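Local coordinates for protein gamma-glutamyltranspeptidase (Ggt) (Helicobacter pylori 26695, PDB 5BPK) that probably transfers or hydrolyses the gamma-glutamyl group of glutathione and related compounds, as an N-terminal nucleophile (Ntn) hydrolase built of two different chains, at residues A[68-73]-A[157-162]; A[113-118]-A[130-135]; A[186-191]-A[196-201]; A[323-328]-A[346-351]. All blocks are in the same frame, centred on the assembly; numbering follows the deposited sequence.

Contact 1 (A[68-73]-A[157-162]); sequences IGFALA and QLIDPA
The phenyl ring of Phe70 lies beneath the end of Ile159, whose CD1 methyl sits 3.7 Å from the ring centroid. This CH-pi approach is nearly vertical, only 6° off the ring normal, and the methyl stays at similar distances from all six ring carbons instead of leaning on one edge. Ile159 reaches that position because CG1 is anti to its backbone N (chi1 -158°) and the chain runs on almost straight to CD1; CG2 takes the place between N and the carbonyl carbon. The bond from CA to CB does not itself aim at the neighbouring helix, and it is the CG1-CD1 arm that bridges the gap. CG1 also comes to 3.9 Å from Phe70 CG, so the arm follows the ring from its root to its centre.

One turn further on, Ala162 brings its methyl against the other helix: CB is 3.9 Å from Phe70 CB and 3.4 Å from Phe70 O. With only a methyl between them, the backbones approach until the CA atoms of Ala71 and Ala162 are 4.4 Å apart. Leu220 and Ile223 of helix 214-226 pack on Phe70 and Ile159, respectively. No hydrogen bond joins the segments. The axes of the two short segments cross at -16°, 8.0 Å apart, a close, nearly parallel packing of helices 61-75 and 155-168 in the helical part of the Ntn-hydrolase fold.

Contact 2 (A[113-118]-A[130-135]); sequences NMFLDK and GYLAAG
Leu132 reaches out to two neighbouring side chains, those of Met114 and Phe115. Its CD1 methyl meets the terminal CE of Met114 at 3.8 Å, and its branch point CG lies 4.0 Å from Phe115 CE1. The leucine passes both partners in the opposite direction, so the contacts fall alongside its branched end. On the far side of Phe115, relative to the root of the ring, CZ comes to 3.5 Å from Leu132 O; the carbonyl oxygen sits at the ring edge, near its plane, where the slightly positive C-H edge probably suits it.

Met114 extends beside Phe115 because CG stands between the backbone N and the carbonyl carbon (chi1 65°), which places this CG 3.5 Å above the phenyl plane, toward its rim. The chain then bends at its last torsion to deliver CE to Leu132. Both residues occupy the middle of a type I beta turn, Asn113 to Leu116, closed by Leu116 N on Asn113 O at 2.9 Å. Both segments lie in the long irregular excursion between strand 97-102 and helix 139-150. Leu126 of the same excursion touches both Phe115 and Leu132. Ile46 of the other chain packs on Phe115, while Asn38 of that chain accepts a hydrogen bond from Gly135 N through its OD1.

Contact 3 (A[186-191]-A[196-201]); sequences RFLKYS and YFFKKG. With EDO (1,2-ethanediol), chain G.
Phe197 O accepts a hydrogen bond of 2.6 Å from O2 of a 1,2-ethanediol molecule, which probably comes from the crystallisation liquor. The diol also bonds to Asp204 and Tyr205, and its O1 lies 3.5 Å from Phe198 CE1.

The protein's own contact is aromatic. The rings of Phe187 and Phe197 form an offset stack, with centroids 4.6 Å apart and planes only 5° from parallel. The slip sets Phe197 CB, instead of its ring centre, over the middle of the Phe187 ring, 3.9 Å from the centroid and 13° off the normal, a CH-pi contact added to the stack. Although the rings lie flat on each other, the two side chains cross at about a right angle. In Phe187, CG is anti to the carbonyl carbon (chi1 -69°), which turns the ring back beside the backbone N.

A type I beta turn runs from Phe187 to Tyr190 and links helix 174-187 to the short helix 191-196; the chain then enters the small hairpin of strands 198-199 and 203-204. Phe198, on that hairpin, sends its ring back to the turn. Its CE2 touches Phe187 CB at 3.7 Å, and its CZ meets Leu188 CG, also at 3.7 Å. Leu180, two turns earlier on helix 174-187, touches both stacked phenylalanines, and Tyr24 of the other chain meets the Phe187 ring edge-to-face.

Contact 4 (A[323-328]-A[346-351]); sequences YADRSV and KAYAKK. With EDO (1,2-ethanediol), chain Q.
Residues 323-328 and 346-351, on helices 309-329 and 346-354 of the Ntn-hydrolase fold, meet through one buried hydrogen bond between tyrosine and aspartate, at a distance too great for their backbones to meet. Tyr348 OH donates to Asp325 OD2 over 2.7 Å, while the nearest CA atoms, those of the same two residues, are 11.9 Å apart. The side chains come from opposite directions and span this gap between them.

The acceptor oxygen lies at the edge of the phenol ring, in its plane, and the carboxylate is turned by 26° against that ring. OD2 is approached on its syn side, with the hydroxyl 22° out of the carboxylate plane. Tyr348 points its ring at the partner helix because CG is anti to the backbone N (chi1 178°).

The carboxylate is gripped at both oxygens. OD2 also receives Gln291 NE2, and OD1 takes Gln321 NE2 and Gly370 N, so four donors surround the buried group; this would probably stabilise its negative charge and restrict its rotation.

Next to Asp325, the extended side chain of Arg326 follows a different course: NH1 donates to O1 of a 1,2-ethanediol molecule at 3.2 Å, in the plane of the guanidinium group. Within helix 309-329, Ser327 OG donates back to Ala324 O over 2.7 Å.

Helix 285-296 supplies Gln291, which both bonds Asp325 and packs on Tyr348, and helix 340-343 touches both residues through Leu343. Trp128 of the other chain packs on Ala324 and Ser327 of helix 309-329.

Contacts 1, 3 and 4 are buried, whereas contact 2 is only partly so. Contact 1 joins two closely packed helices by van der Waals packing without a hydrogen bond; contact 4 also joins two helices, but at longer range and through one hydrogen bond from a tyrosine hydroxyl to a carboxylate. Contact 2 ties irregular chain, with one leucine set against a methionine methyl and the edge of a phenylalanine; contact 3 ties the turn region after a helix to the start of a small hairpin, with stacked aromatic rings. These two touch each other, through Gly130 N and Tyr190 OH at 2.9 Å and through the rings of Tyr131 and Tyr190. Contact 4 lies across the chain's centre from contacts 1 and 3.

Contact 1 (A[68-73]-A[157-162])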
loop_
_atom_site.group_PDB
_atom_site.type_symbol
_atom_site.label_atom_id
_atom_site.label_comp_id
_atom_site.label_asym_id
_atom_site.label_seq_id
_atom_site.Cartn_x
_atom_site.Cartn_y
_atom_site.Cartn_z
ATOM N N ILE A 68 -11.135 9.769 -5.530
ATOM C CA ILE A 68 -10.758 9.245 -4.218
ATOM C C ILE A 68 -9.327 9.582 -3.821
ATOM O O ILE A 68 -9.094 9.980 -2.681
ATOM C CB ILE A 68 -11.002 7.728 -4.116
ATOM C CG1 ILE A 68 -12.511 7.450 -4.120
ATOM C CG2 ILE A 68 -10.351 7.136 -2.874
ATOM C CD1 ILE A 68 -12.870 5.988 -4.205
ATOM N N GLY A 69 -8.388 9.439 -4.759
ATOM C CA GLY A 69 -6.994 9.769 -4.510
ATOM C C GLY A 69 -6.831 11.194 -4.007
ATOM O O GLY A 69 -6.112 11.453 -3.043
ATOM N N PHE A 70 -7.505 12.139 -4.644
ATOM C CA PHE A 70 -7.422 13.528 -4.167
ATOM C C PHE A 70 -8.211 13.784 -2.873
ATOM O O PHE A 70 -7.760 14.549 -2.020
ATOM C CB PHE A 70 -7.843 14.523 -5.251
ATOM C CG PHE A 70 -6.845 14.650 -6.373
ATOM C CD1 PHE A 70 -5.592 15.187 -6.132
ATOM C CD2 PHE A 70 -7.154 14.229 -7.661
ATOM C CE1 PHE A 70 -4.656 15.313 -7.146
ATOM C CE2 PHE A 70 -6.217 14.354 -8.687
ATOM C CZ PHE A 70 -4.968 14.903 -8.419
ATOM N N ALA A 71 -9.386 13.170 -2.732
ATOM C CA ALA A 71 -10.187 13.334 -1.506
ATOM C C ALA A 71 -9.436 12.831 -0.271
ATOM O O ALA A 71 -9.386 13.517 0.744
ATOM C CB ALA A 71 -11.545 12.645 -1.639
ATOM N N LEU A 72 -8.813 11.661 -0.370
ATOM C CA LEU A 72 -8.051 11.118 0.762
ATOM C C LEU A 72 -6.840 11.986 1.125
ATOM O O LEU A 72 -6.410 12.009 2.284
ATOM C CB LEU A 72 -7.587 9.686 0.460
ATOM C CG LEU A 72 -8.649 8.590 0.445
ATOM C CD1 LEU A 72 -8.050 7.272 -0.105
ATOM C CD2 LEU A 72 -9.239 8.380 1.839
ATOM N N ALA A 73 -6.285 12.692 0.138
ATOM C CA ALA A 73 -5.192 13.639 0.399
ATOM C C ALA A 73 -5.600 14.775 1.357
ATOM O O ALA A 73 -4.738 15.401 1.995
ATOM C CB ALA A 73 -4.637 14.217 -0.919
ATOM N N GLN A 157 -13.846 18.292 -12.359
ATOM C CA GLN A 157 -14.993 17.645 -11.726
ATOM C C GLN A 157 -14.544 16.713 -10.608
ATOM O O GLN A 157 -15.206 16.603 -9.576
ATOM C CB GLN A 157 -15.781 16.792 -12.723
ATOM C CG GLN A 157 -16.377 17.495 -13.919
ATOM C CD GLN A 157 -17.064 16.502 -14.840
ATOM O OE1 GLN A 157 -18.191 16.079 -14.579
ATOM N NE2 GLN A 157 -16.374 16.100 -15.908
ATOM N N LEU A 158 -13.435 16.019 -10.842
ATOM C CA LEU A 158 -12.984 14.967 -9.934
ATOM C C LEU A 158 -12.225 15.514 -8.730
ATOM O O LEU A 158 -12.234 14.897 -7.656
ATOM C CB LEU A 158 -12.142 13.943 -10.698
ATOM C CG LEU A 158 -12.859 13.228 -11.846
ATOM C CD1 LEU A 158 -11.868 12.347 -12.599
ATOM C CD2 LEU A 158 -14.084 12.426 -11.390
ATOM N N ILE A 159 -11.589 16.672 -8.893
ATOM C CA ILE A 159 -10.790 17.278 -7.817
ATOM C C ILE A 159 -11.581 18.306 -6.993
ATOM O O ILE A 159 -11.218 18.613 -5.859
ATOM C CB ILE A 159 -9.480 17.905 -8.381
ATOM C CG1 ILE A 159 -8.412 18.052 -7.286
ATOM C CG2 ILE A 159 -9.762 19.262 -9.088
ATOM C CD1 ILE A 159 -7.026 18.274 -7.845
ATOM N N ASP A 160 -12.671 18.828 -7.548
ATOM C CA ASP A 160 -13.466 19.819 -6.827
ATOM C C ASP A 160 -13.912 19.360 -5.431
ATOM O O ASP A 160 -13.853 20.154 -4.494
ATOM C CB ASP A 160 -14.689 20.270 -7.646
ATOM C CG ASP A 160 -14.386 21.447 -8.575
ATOM O OD1 ASP A 160 -13.302 22.057 -8.482
ATOM O OD2 ASP A 160 -15.257 21.764 -9.402
ATOM N N PRO A 161 -14.346 18.087 -5.276
ATOM C CA PRO A 161 -14.774 17.695 -3.921
ATOM C C PRO A 161 -13.659 17.791 -2.883
ATOM O O PRO A 161 -13.889 18.226 -1.751
ATOM C CB PRO A 161 -15.235 16.245 -4.104
ATOM C CG PRO A 161 -15.721 16.208 -5.515
ATOM C CD PRO A 161 -14.761 17.086 -6.281
ATOM N N ALA A 162 -12.460 17.393 -3.279
ATOM C CA ALA A 162 -11.297 17.516 -2.422
ATOM C C ALA A 162 -11.017 18.979 -2.085
ATOM O O ALA A 162 -10.759 19.309 -0.933
ATOM C CB ALA A 162 -10.071 16.869 -3.091
#

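Contact 2 (A[113-118]-A[130-135])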
loop_
_atom_site.group_PDB
_atom_site.type_symbol
_atom_site.label_atom_id
_atom_site.label_comp_id
_atom_site.label_asym_id
_atom_site.label_seq_id
_atom_site.Cartn_x
_atom_site.Cartn_y
_atom_site.Cartn_z
ATOM N N ASN A 113 25.162 5.998 0.641
ATOM C CA ASN A 113 25.407 6.135 2.088
ATOM C C ASN A 113 24.896 7.441 2.696
ATOM O O ASN A 113 25.325 7.833 3.789
ATOM C CB ASN A 113 26.905 5.983 2.374
ATOM C CG ASN A 113 27.450 4.634 1.930
ATOM O OD1 ASN A 113 26.789 3.603 2.075
ATOM N ND2 ASN A 113 28.673 4.633 1.406
ATOM N N MET A 114 23.937 8.080 2.029
ATOM C CA MET A 114 23.432 9.403 2.446
ATOM C C MET A 114 22.875 9.480 3.876
ATOM O O MET A 114 22.829 10.567 4.456
ATOM C CB MET A 114 22.381 9.928 1.453
ATOM C CG MET A 114 21.106 9.114 1.365
ATOM S SD MET A 114 20.051 9.656 0.014
ATOM C CE MET A 114 19.425 11.215 0.654
ATOM N N PHE A 115 22.442 8.352 4.436
ATOM C CA PHE A 115 21.872 8.338 5.785
ATOM C C PHE A 115 22.847 7.838 6.843
ATOM O O PHE A 115 22.455 7.584 7.984
ATOM C CB PHE A 115 20.589 7.501 5.801
ATOM C CG PHE A 115 19.500 8.078 4.951
ATOM C CD1 PHE A 115 18.876 9.263 5.319
ATOM C CD2 PHE A 115 19.115 7.458 3.774
ATOM C CE1 PHE A 115 17.881 9.822 4.528
ATOM C CE2 PHE A 115 18.117 8.006 2.990
ATOM C CZ PHE A 115 17.502 9.194 3.368
ATOM N N LEU A 116 24.114 7.691 6.465
ATOM C CA LEU A 116 25.128 7.194 7.394
ATOM C C LEU A 116 26.052 8.323 7.827
ATOM O O LEU A 116 26.251 9.287 7.088
ATOM C CB LEU A 116 25.957 6.093 6.735
ATOM C CG LEU A 116 25.212 4.863 6.207
ATOM C CD1 LEU A 116 26.204 3.765 5.830
ATOM C CD2 LEU A 116 24.207 4.347 7.229
ATOM N N ASP A 117 26.622 8.177 9.020
ATOM C CA ASP A 117 27.632 9.119 9.518
ATOM C C ASP A 117 29.024 8.734 8.995
ATOM O O ASP A 117 29.151 7.825 8.169
ATOM C CB ASP A 117 27.583 9.226 11.059
ATOM C CG ASP A 117 27.992 7.937 11.778
ATOM O OD1 ASP A 117 28.713 7.097 11.195
ATOM O OD2 ASP A 117 27.589 7.774 12.954
ATOM N N LYS A 118 30.059 9.428 9.464
ATOM C CA LYS A 118 31.438 9.163 9.022
ATOM C C LYS A 118 31.945 7.778 9.420
ATOM O O LYS A 118 32.817 7.224 8.748
ATOM C CB LYS A 118 32.401 10.241 9.542
ATOM C CG LYS A 118 32.297 11.569 8.810
ATOM N N GLY A 130 11.659 14.428 8.663
ATOM C CA GLY A 130 12.172 15.596 7.961
ATOM C C GLY A 130 12.387 15.458 6.469
ATOM O O GLY A 130 11.928 14.504 5.841
ATOM N N TYR A 131 13.130 16.411 5.918
ATOM C CA TYR A 131 13.135 16.687 4.484
ATOM C C TYR A 131 14.016 15.746 3.649
ATOM O O TYR A 131 13.710 15.489 2.478
ATOM C CB TYR A 131 13.534 18.146 4.231
ATOM C CG TYR A 131 12.505 19.178 4.677
ATOM C CD1 TYR A 131 12.285 19.452 6.032
ATOM C CD2 TYR A 131 11.754 19.878 3.742
ATOM C CE1 TYR A 131 11.350 20.408 6.435
ATOM C CE2 TYR A 131 10.811 20.825 4.127
ATOM C CZ TYR A 131 10.607 21.084 5.478
ATOM O OH TYR A 131 9.685 22.029 5.866
ATOM N N LEU A 132 15.089 15.229 4.248
ATOM C CA LEU A 132 15.990 14.294 3.564
ATOM C C LEU A 132 15.358 12.899 3.425
ATOM O O LEU A 132 15.773 12.108 2.584
ATOM C CB LEU A 132 17.332 14.185 4.292
ATOM C CG LEU A 132 18.467 13.641 3.417
ATOM C CD1 LEU A 132 18.732 14.575 2.235
ATOM C CD2 LEU A 132 19.744 13.442 4.224
ATOM N N ALA A 133 14.357 12.615 4.256
ATOM C CA ALA A 133 13.657 11.327 4.240
ATOM C C ALA A 133 12.755 11.155 3.020
ATOM O O ALA A 133 12.241 10.053 2.789
ATOM C CB ALA A 133 12.819 11.167 5.505
ATOM N N ALA A 134 12.541 12.227 2.258
ATOM C CA ALA A 134 11.545 12.221 1.163
ATOM C C ALA A 134 12.106 11.835 -0.200
ATOM O O ALA A 134 13.147 12.351 -0.631
ATOM C CB ALA A 134 10.870 13.578 1.059
ATOM N N GLY A 135 11.386 10.948 -0.889
ATOM C CA GLY A 135 11.557 10.741 -2.320
ATOM C C GLY A 135 10.723 11.736 -3.112
ATOM O O GLY A 135 9.841 12.405 -2.567
#

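Contact 3 (A[186-191]-A[196-201])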
loop_
_atom_site.group_PDB
_atom_site.type_symbol
_atom_site.label_atom_id
_atom_site.label_comp_id
_atom_site.label_asym_id
_atom_site.label_seq_id
_atom_site.Cartn_x
_atom_site.Cartn_y
_atom_site.Cartn_z
ATOM N N ARG A 186 6.742 14.876 16.446
ATOM C CA ARG A 186 7.374 14.906 15.133
ATOM C C ARG A 186 7.031 16.208 14.412
ATOM O O ARG A 186 7.916 16.871 13.881
ATOM C CB ARG A 186 6.941 13.699 14.296
ATOM C CG ARG A 186 7.243 12.354 14.958
ATOM C CD ARG A 186 6.795 11.189 14.085
ATOM N NE ARG A 186 7.612 11.098 12.885
ATOM C CZ ARG A 186 7.168 10.827 11.656
ATOM N NH1 ARG A 186 5.874 10.628 11.404
ATOM N NH2 ARG A 186 8.038 10.770 10.667
ATOM N N PHE A 187 5.747 16.584 14.422
ATOM C CA PHE A 187 5.298 17.832 13.794
ATOM C C PHE A 187 6.037 19.034 14.365
ATOM O O PHE A 187 6.383 19.962 13.643
ATOM C CB PHE A 187 3.815 18.088 14.042
ATOM C CG PHE A 187 2.873 17.146 13.343
ATOM C CD1 PHE A 187 3.077 16.732 12.033
ATOM C CD2 PHE A 187 1.712 16.754 13.983
ATOM C CE1 PHE A 187 2.151 15.908 11.415
ATOM C CE2 PHE A 187 0.799 15.930 13.367
ATOM C CZ PHE A 187 1.017 15.512 12.085
ATOM N N LEU A 188 6.268 19.012 15.673
ATOM C CA LEU A 188 6.868 20.152 16.366
ATOM C C LEU A 188 8.332 20.384 15.982
ATOM O O LEU A 188 8.903 21.424 16.324
ATOM C CB LEU A 188 6.711 20.009 17.890
ATOM C CG LEU A 188 5.320 20.326 18.440
ATOM C CD1 LEU A 188 5.129 19.746 19.823
ATOM C CD2 LEU A 188 5.048 21.841 18.442
ATOM N N LYS A 189 8.935 19.436 15.267
ATOM C CA LYS A 189 10.271 19.637 14.714
ATOM C C LYS A 189 10.333 20.573 13.505
ATOM O O LYS A 189 11.427 21.031 13.143
ATOM C CB LYS A 189 10.892 18.300 14.311
ATOM C CG LYS A 189 11.094 17.320 15.448
ATOM C CD LYS A 189 11.714 16.044 14.922
ATOM C CE LYS A 189 11.891 14.995 15.978
ATOM N NZ LYS A 189 12.771 13.889 15.463
ATOM N N TYR A 190 9.180 20.841 12.871
ATOM C CA TYR A 190 9.122 21.547 11.580
ATOM C C TYR A 190 8.194 22.745 11.642
ATOM O O TYR A 190 7.017 22.612 11.992
ATOM C CB TYR A 190 8.719 20.561 10.455
ATOM C CG TYR A 190 9.619 19.362 10.525
ATOM C CD1 TYR A 190 10.970 19.478 10.219
ATOM C CD2 TYR A 190 9.150 18.148 10.999
ATOM C CE1 TYR A 190 11.820 18.407 10.352
ATOM C CE2 TYR A 190 9.992 17.071 11.136
ATOM C CZ TYR A 190 11.322 17.209 10.817
ATOM O OH TYR A 190 12.151 16.129 10.974
ATOM N N SER A 191 8.741 23.923 11.341
ATOM C CA SER A 191 7.944 25.150 11.342
ATOM C C SER A 191 6.757 25.053 10.388
ATOM O O SER A 191 5.695 25.550 10.702
ATOM C CB SER A 191 8.808 26.384 11.034
ATOM O OG SER A 191 9.509 26.236 9.827
ATOM N N TYR A 196 0.283 23.927 10.069
ATOM C CA TYR A 196 -0.829 23.175 9.485
ATOM C C TYR A 196 -1.512 22.194 10.431
ATOM O O TYR A 196 -2.686 21.876 10.237
ATOM C CB TYR A 196 -0.349 22.399 8.263
ATOM C CG TYR A 196 0.206 23.254 7.150
ATOM C CD1 TYR A 196 -0.505 24.354 6.665
ATOM C CD2 TYR A 196 1.429 22.933 6.547
ATOM C CE1 TYR A 196 -0.007 25.126 5.630
ATOM C CE2 TYR A 196 1.939 23.699 5.516
ATOM C CZ TYR A 196 1.199 24.790 5.051
ATOM O OH TYR A 196 1.683 25.533 4.026
ATOM N N PHE A 197 -0.787 21.688 11.426
ATOM C CA PHE A 197 -1.317 20.604 12.262
ATOM C C PHE A 197 -1.559 20.994 13.714
ATOM O O PHE A 197 -1.758 20.133 14.566
ATOM C CB PHE A 197 -0.431 19.368 12.107
ATOM C CG PHE A 197 -0.509 18.791 10.737
ATOM C CD1 PHE A 197 -1.614 18.028 10.360
ATOM C CD2 PHE A 197 0.456 19.089 9.781
ATOM C CE1 PHE A 197 -1.716 17.525 9.074
ATOM C CE2 PHE A 197 0.344 18.603 8.486
ATOM C CZ PHE A 197 -0.742 17.825 8.134
ATOM N N PHE A 198 -1.560 22.298 13.975
ATOM C CA PHE A 198 -1.961 22.860 15.251
ATOM C C PHE A 198 -2.909 24.031 15.000
ATOM O O PHE A 198 -2.867 24.664 13.932
ATOM C CB PHE A 198 -0.734 23.332 16.039
ATOM C CG PHE A 198 0.191 22.212 16.422
ATOM C CD1 PHE A 198 0.017 21.523 17.611
ATOM C CD2 PHE A 198 1.209 21.807 15.565
ATOM C CE1 PHE A 198 0.862 20.459 17.952
ATOM C CE2 PHE A 198 2.051 20.748 15.903
ATOM C CZ PHE A 198 1.875 20.080 17.100
ATOM N N LYS A 199 -3.766 24.291 15.985
ATOM C CA LYS A 199 -4.648 25.454 15.993
ATOM C C LYS A 199 -3.890 26.674 16.502
ATOM O O LYS A 199 -2.776 26.549 17.006
ATOM C CB LYS A 199 -5.855 25.215 16.903
ATOM C CG LYS A 199 -6.750 24.082 16.495
ATOM C CD LYS A 199 -7.996 23.958 17.397
ATOM C CE LYS A 199 -7.648 23.747 18.857
ATOM N NZ LYS A 199 -8.811 23.257 19.660
ATOM N N LYS A 200 -4.516 27.849 16.390
ATOM C CA LYS A 200 -3.959 29.105 16.912
ATOM C C LYS A 200 -3.406 28.925 18.328
ATOM O O LYS A 200 -4.050 28.303 19.172
ATOM C CB LYS A 200 -5.046 30.191 16.905
ATOM C CG LYS A 200 -4.617 31.546 17.447
ATOM C CD LYS A 200 -5.728 32.590 17.255
ATOM N N GLY A 201 -2.220 29.479 18.571
ATOM C CA GLY A 201 -1.516 29.311 19.849
ATOM C C GLY A 201 -0.794 27.979 19.939
ATOM O O GLY A 201 -0.434 27.550 21.035
HETATM C C1 EDO G . -1.001 17.541 17.208
HETATM O O1 EDO G . -1.019 17.597 18.642
HETATM C C2 EDO G . -2.411 17.762 16.698
HETATM O O2 EDO G . -2.787 19.127 16.784
#

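Contact 4 (A[323-328]-A[346-351])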
loop_
_atom_site.group_PDB
_atom_site.type_symbol
_atom_site.label_atom_id
_atom_site.label_comp_id
_atom_site.label_asym_id
_atom_site.label_seq_id
_atom_site.Cartn_x
_atom_site.Cartn_y
_atom_site.Cartn_z
ATOM N N TYR A 323 9.968 -14.180 2.259
ATOM C CA TYR A 323 10.582 -12.984 2.855
ATOM C C TYR A 323 12.104 -13.083 2.876
ATOM O O TYR A 323 12.785 -12.072 2.740
ATOM C CB TYR A 323 10.010 -12.654 4.231
ATOM C CG TYR A 323 8.659 -11.956 4.175
ATOM C CD1 TYR A 323 7.482 -12.685 4.119
ATOM C CD2 TYR A 323 8.566 -10.565 4.153
ATOM C CE1 TYR A 323 6.245 -12.058 4.075
ATOM C CE2 TYR A 323 7.328 -9.925 4.100
ATOM C CZ TYR A 323 6.164 -10.688 4.054
ATOM O OH TYR A 323 4.914 -10.086 4.006
ATOM N N ALA A 324 12.647 -14.296 2.998
ATOM C CA ALA A 324 14.089 -14.462 2.841
ATOM C C ALA A 324 14.488 -14.080 1.412
ATOM O O ALA A 324 15.467 -13.358 1.197
ATOM C CB ALA A 324 14.507 -15.881 3.171
ATOM N N ASP A 325 13.712 -14.554 0.440
ATOM C CA ASP A 325 13.989 -14.264 -0.966
ATOM C C ASP A 325 13.923 -12.761 -1.210
ATOM O O ASP A 325 14.763 -12.200 -1.896
ATOM C CB ASP A 325 12.979 -14.985 -1.872
ATOM C CG ASP A 325 13.149 -16.492 -1.868
ATOM O OD1 ASP A 325 14.152 -17.001 -1.289
ATOM O OD2 ASP A 325 12.277 -17.171 -2.465
ATOM N N ARG A 326 12.936 -12.110 -0.614
ATOM C CA ARG A 326 12.770 -10.658 -0.739
ATOM C C ARG A 326 14.034 -9.887 -0.376
ATOM O O ARG A 326 14.408 -8.930 -1.063
ATOM C CB ARG A 326 11.624 -10.185 0.169
ATOM C CG ARG A 326 11.224 -8.723 0.001
ATOM C CD ARG A 326 10.290 -8.301 1.136
ATOM N NE ARG A 326 9.684 -6.993 0.874
ATOM C CZ ARG A 326 10.256 -5.801 1.086
ATOM N NH1 ARG A 326 11.474 -5.699 1.605
ATOM N NH2 ARG A 326 9.597 -4.686 0.782
ATOM N N SER A 327 14.687 -10.315 0.696
ATOM C CA SER A 327 15.839 -9.612 1.266
ATOM C C SER A 327 17.075 -9.545 0.347
ATOM O O SER A 327 17.935 -8.686 0.538
ATOM C CB SER A 327 16.239 -10.249 2.605
ATOM O OG SER A 327 16.922 -11.468 2.406
ATOM N N VAL A 328 17.144 -10.460 -0.618
ATOM C CA VAL A 328 18.267 -10.554 -1.547
ATOM C C VAL A 328 17.894 -10.125 -2.963
ATOM O O VAL A 328 18.616 -9.353 -3.597
ATOM C CB VAL A 328 18.800 -12.001 -1.605
ATOM C CG1 VAL A 328 19.892 -12.118 -2.650
ATOM C CG2 VAL A 328 19.299 -12.432 -0.233
ATOM N N LYS A 346 5.979 -22.126 -10.712
ATOM C CA LYS A 346 5.323 -23.147 -9.904
ATOM C C LYS A 346 6.232 -24.322 -9.525
ATOM O O LYS A 346 6.017 -24.922 -8.486
ATOM C CB LYS A 346 4.029 -23.628 -10.556
ATOM C CG LYS A 346 2.919 -22.559 -10.529
ATOM C CD LYS A 346 1.598 -23.092 -11.027
ATOM C CE LYS A 346 0.557 -21.996 -11.098
ATOM N NZ LYS A 346 0.024 -21.553 -9.776
ATOM N N ALA A 347 7.255 -24.621 -10.332
ATOM C CA ALA A 347 8.224 -25.667 -9.980
ATOM C C ALA A 347 9.060 -25.274 -8.754
ATOM O O ALA A 347 9.379 -26.115 -7.910
ATOM C CB ALA A 347 9.136 -26.011 -11.181
ATOM N N TYR A 348 9.433 -24.002 -8.663
ATOM C CA TYR A 348 10.124 -23.495 -7.479
ATOM C C TYR A 348 9.229 -23.603 -6.240
ATOM O O TYR A 348 9.678 -23.997 -5.159
ATOM C CB TYR A 348 10.557 -22.031 -7.718
ATOM C CG TYR A 348 11.247 -21.370 -6.533
ATOM C CD1 TYR A 348 12.304 -21.995 -5.875
ATOM C CD2 TYR A 348 10.851 -20.117 -6.082
ATOM C CE1 TYR A 348 12.928 -21.399 -4.802
ATOM C CE2 TYR A 348 11.479 -19.502 -5.005
ATOM C CZ TYR A 348 12.511 -20.143 -4.369
ATOM O OH TYR A 348 13.133 -19.563 -3.297
ATOM N N ALA A 349 7.968 -23.219 -6.400
ATOM C CA ALA A 349 6.996 -23.309 -5.313
ATOM C C ALA A 349 6.823 -24.754 -4.846
ATOM O O ALA A 349 6.682 -25.013 -3.651
ATOM C CB ALA A 349 5.653 -22.732 -5.745
ATOM N N LYS A 350 6.819 -25.685 -5.800
ATOM C CA LYS A 350 6.707 -27.111 -5.481
ATOM C C LYS A 350 7.918 -27.572 -4.652
ATOM O O LYS A 350 7.757 -28.311 -3.670
ATOM C CB LYS A 350 6.521 -27.943 -6.765
ATOM C CG LYS A 350 6.559 -29.479 -6.594
ATOM C CD LYS A 350 5.575 -30.015 -5.553
ATOM C CE LYS A 350 5.505 -31.551 -5.618
ATOM N NZ LYS A 350 4.920 -32.166 -4.400
ATOM N N LYS A 351 9.119 -27.133 -5.037
ATOM C CA LYS A 351 10.338 -27.426 -4.273
ATOM C C LYS A 351 10.256 -26.902 -2.837
ATOM O O LYS A 351 10.643 -27.583 -1.890
ATOM C CB LYS A 351 11.574 -26.847 -4.972
ATOM C CG LYS A 351 12.000 -27.654 -6.181
ATOM C CD LYS A 351 13.223 -27.085 -6.888
ATOM C CE LYS A 351 13.415 -27.762 -8.246
ATOM N NZ LYS A 351 14.671 -27.363 -8.937
HETATM C C1 EDO Q . 13.808 -3.005 3.572
HETATM O O1 EDO Q . 13.387 -3.237 2.218
HETATM C C2 EDO Q . 14.860 -1.908 3.666
HETATM O O2 EDO Q . 15.889 -2.262 4.611
#